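Long-range contact in amide synthase (Vibrio cholerae, PDB 1L5A), which probably forms amide bonds as a condensation enzyme of nonribosomal peptide synthesis, in the pathway to the siderophore vibriobactin: residues 234-239 and 333-337. Numbering follows the deposited sequence.
Sequences WPDALV and FINIL
I336 is the residue to start from: its side chain points from strand 333-337 at the first turn of helix 234-249 and divides its contacts between two branches. CG2 goes to W234, 3.8 Å from CZ3 at the benzo end of the indole, and also lies 4.0 Å from P235 CB. The other branch turns at CG1 (chi2 -64°), so that I336 CD1 sits 3.9 Å from L238 CD1 and about as close to L238 CB. L238 CD1 in turn lies in the plane of the W234 ring at its edge, while P235 CD rests over one ring face, so the three helix residues meet I336 as one apolar patch. With three side-chain partners this is the more extensive part of the contact, although W234, P235 and I336 all keep some solvent exposure. Further along, partners are fewer but I334, L238 and V239 are buried. I334 is extended, with CG1 anti to the backbone N (chi1 -175°), and its CD1 reaches the helix backbone, 3.9 Å from V239 CA and 4.0 Å from L238 O. Its CG2 stands 4.1 Å from V239 CG2. The strand alternates: I334 and I336 face the helix, whereas the CB atoms of N335 and the exposed L337 point away. On the helix, the CB of D236 points away from the strand, and its OD1 is hydrogen-bonded to Y306 OH. Helix and strand run nearly antiparallel, at 158°, with axes 9.1 Å apart: helix 234-249 packs on an outermost strand of a mixed sheet in this condensation domain, of the CoA-dependent acyltransferase clan. F366 of neighbouring strand 362-368 touches L238 and I336, L258 of strand 255-260 touches V239 and I334, and L223 of helix 217-229 packs on W234 and L238.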
loop_
_atom_site.group_PDB
_atom_site.type_symbol
_atom_site.label_atom_id
_atom_site.label_comp_id
_atom_site.label_asym_id
_atom_site.label_seq_id
_atom_site.Cartn_x
_atom_site.Cartn_y
_atom_site.Cartn_z
ATOM N N TRP A 234 -20.905 15.033 -1.583
ATOM C CA TRP A 234 -22.287 15.112 -1.139
ATOM C C TRP A 234 -22.879 13.784 -0.680
ATOM O O TRP A 234 -23.686 13.759 0.248
ATOM C CB TRP A 234 -23.182 15.756 -2.198
ATOM C CG TRP A 234 -23.222 15.084 -3.491
ATOM C CD1 TRP A 234 -22.403 15.303 -4.549
ATOM C CD2 TRP A 234 -24.185 14.122 -3.913
ATOM N NE1 TRP A 234 -22.798 14.546 -5.618
ATOM C CE2 TRP A 234 -23.894 13.808 -5.258
ATOM C CE3 TRP A 234 -25.273 13.494 -3.287
ATOM C CZ2 TRP A 234 -24.651 12.895 -5.996
ATOM C CZ3 TRP A 234 -26.029 12.588 -4.014
ATOM C CH2 TRP A 234 -25.714 12.296 -5.362
ATOM N N PRO A 235 -22.505 12.665 -1.324
ATOM C CA PRO A 235 -23.084 11.404 -0.842
ATOM C C PRO A 235 -22.746 11.186 0.653
ATOM O O PRO A 235 -23.637 10.976 1.475
ATOM C CB PRO A 235 -22.439 10.360 -1.752
ATOM C CG PRO A 235 -22.281 11.117 -3.051
ATOM C CD PRO A 235 -21.763 12.461 -2.584
ATOM N N ASP A 236 -21.463 11.243 0.995
ATOM C CA ASP A 236 -21.035 11.075 2.382
ATOM C C ASP A 236 -21.684 12.132 3.269
ATOM O O ASP A 236 -21.924 11.891 4.457
ATOM C CB ASP A 236 -19.514 11.220 2.511
ATOM C CG ASP A 236 -18.769 9.918 2.289
ATOM O OD1 ASP A 236 -19.422 8.859 2.128
ATOM O OD2 ASP A 236 -17.516 9.958 2.292
ATOM N N ALA A 237 -21.948 13.305 2.692
ATOM C CA ALA A 237 -22.559 14.404 3.436
ATOM C C ALA A 237 -23.997 14.062 3.809
ATOM O O ALA A 237 -24.422 14.317 4.939
ATOM C CB ALA A 237 -22.526 15.693 2.612
ATOM N N LEU A 238 -24.740 13.496 2.854
ATOM C CA LEU A 238 -26.122 13.113 3.091
ATOM C C LEU A 238 -26.171 12.017 4.153
ATOM O O LEU A 238 -27.109 11.961 4.948
ATOM C CB LEU A 238 -26.783 12.605 1.801
ATOM C CG LEU A 238 -27.046 13.616 0.683
ATOM C CD1 LEU A 238 -27.850 12.960 -0.419
ATOM C CD2 LEU A 238 -27.812 14.811 1.226
ATOM N N VAL A 239 -25.163 11.147 4.167
ATOM C CA VAL A 239 -25.137 10.069 5.148
ATOM C C VAL A 239 -25.006 10.667 6.533
ATOM O O VAL A 239 -25.631 10.191 7.483
ATOM C CB VAL A 239 -23.970 9.095 4.891
ATOM C CG1 VAL A 239 -23.828 8.110 6.052
ATOM C CG2 VAL A 239 -24.229 8.328 3.594
ATOM N N PHE A 333 -31.311 1.809 6.944
ATOM C CA PHE A 333 -30.316 1.706 5.887
ATOM C C PHE A 333 -30.358 2.894 4.922
ATOM O O PHE A 333 -31.438 3.359 4.552
ATOM C CB PHE A 333 -30.594 0.414 5.115
ATOM C CG PHE A 333 -29.465 -0.047 4.250
ATOM C CD1 PHE A 333 -28.602 -1.043 4.693
ATOM C CD2 PHE A 333 -29.262 0.508 2.988
ATOM C CE1 PHE A 333 -27.545 -1.483 3.880
ATOM C CE2 PHE A 333 -28.208 0.075 2.174
ATOM C CZ PHE A 333 -27.351 -0.922 2.623
ATOM N N ILE A 334 -29.189 3.388 4.516
ATOM C CA ILE A 334 -29.164 4.499 3.570
ATOM C C ILE A 334 -28.422 4.110 2.280
ATOM O O ILE A 334 -27.435 3.388 2.298
ATOM C CB ILE A 334 -28.575 5.785 4.221
ATOM C CG1 ILE A 334 -28.685 6.955 3.248
ATOM C CG2 ILE A 334 -27.137 5.571 4.621
ATOM C CD1 ILE A 334 -28.396 8.283 3.873
ATOM N N ASN A 335 -28.946 4.562 1.153
ATOM C CA ASN A 335 -28.397 4.248 -0.168
ATOM C C ASN A 335 -28.340 5.532 -0.946
ATOM O O ASN A 335 -29.297 6.319 -0.924
ATOM C CB ASN A 335 -29.345 3.322 -0.940
ATOM C CG ASN A 335 -28.769 1.953 -1.196
ATOM O OD1 ASN A 335 -27.708 1.823 -1.794
ATOM N ND2 ASN A 335 -29.480 0.916 -0.753
ATOM N N ILE A 336 -27.233 5.756 -1.635
ATOM C CA ILE A 336 -27.131 6.940 -2.471
ATOM C C ILE A 336 -26.982 6.425 -3.897
ATOM O O ILE A 336 -26.079 5.646 -4.188
ATOM C CB ILE A 336 -25.911 7.792 -2.141
ATOM C CG1 ILE A 336 -25.937 8.247 -0.666
ATOM C CG2 ILE A 336 -25.881 8.953 -3.098
ATOM C CD1 ILE A 336 -27.095 9.174 -0.296
ATOM N N LEU A 337 -27.885 6.834 -4.777
ATOM C CA LEU A 337 -27.835 6.408 -6.177
ATOM C C LEU A 337 -27.555 7.636 -7.036
ATOM O O LEU A 337 -28.482 8.307 -7.499
ATOM C CB LEU A 337 -29.160 5.760 -6.550
ATOM C CG LEU A 337 -29.442 4.596 -5.592
ATOM C CD1 LEU A 337 -30.685 3.862 -6.047
ATOM C CD2 LEU A 337 -28.231 3.655 -5.523
#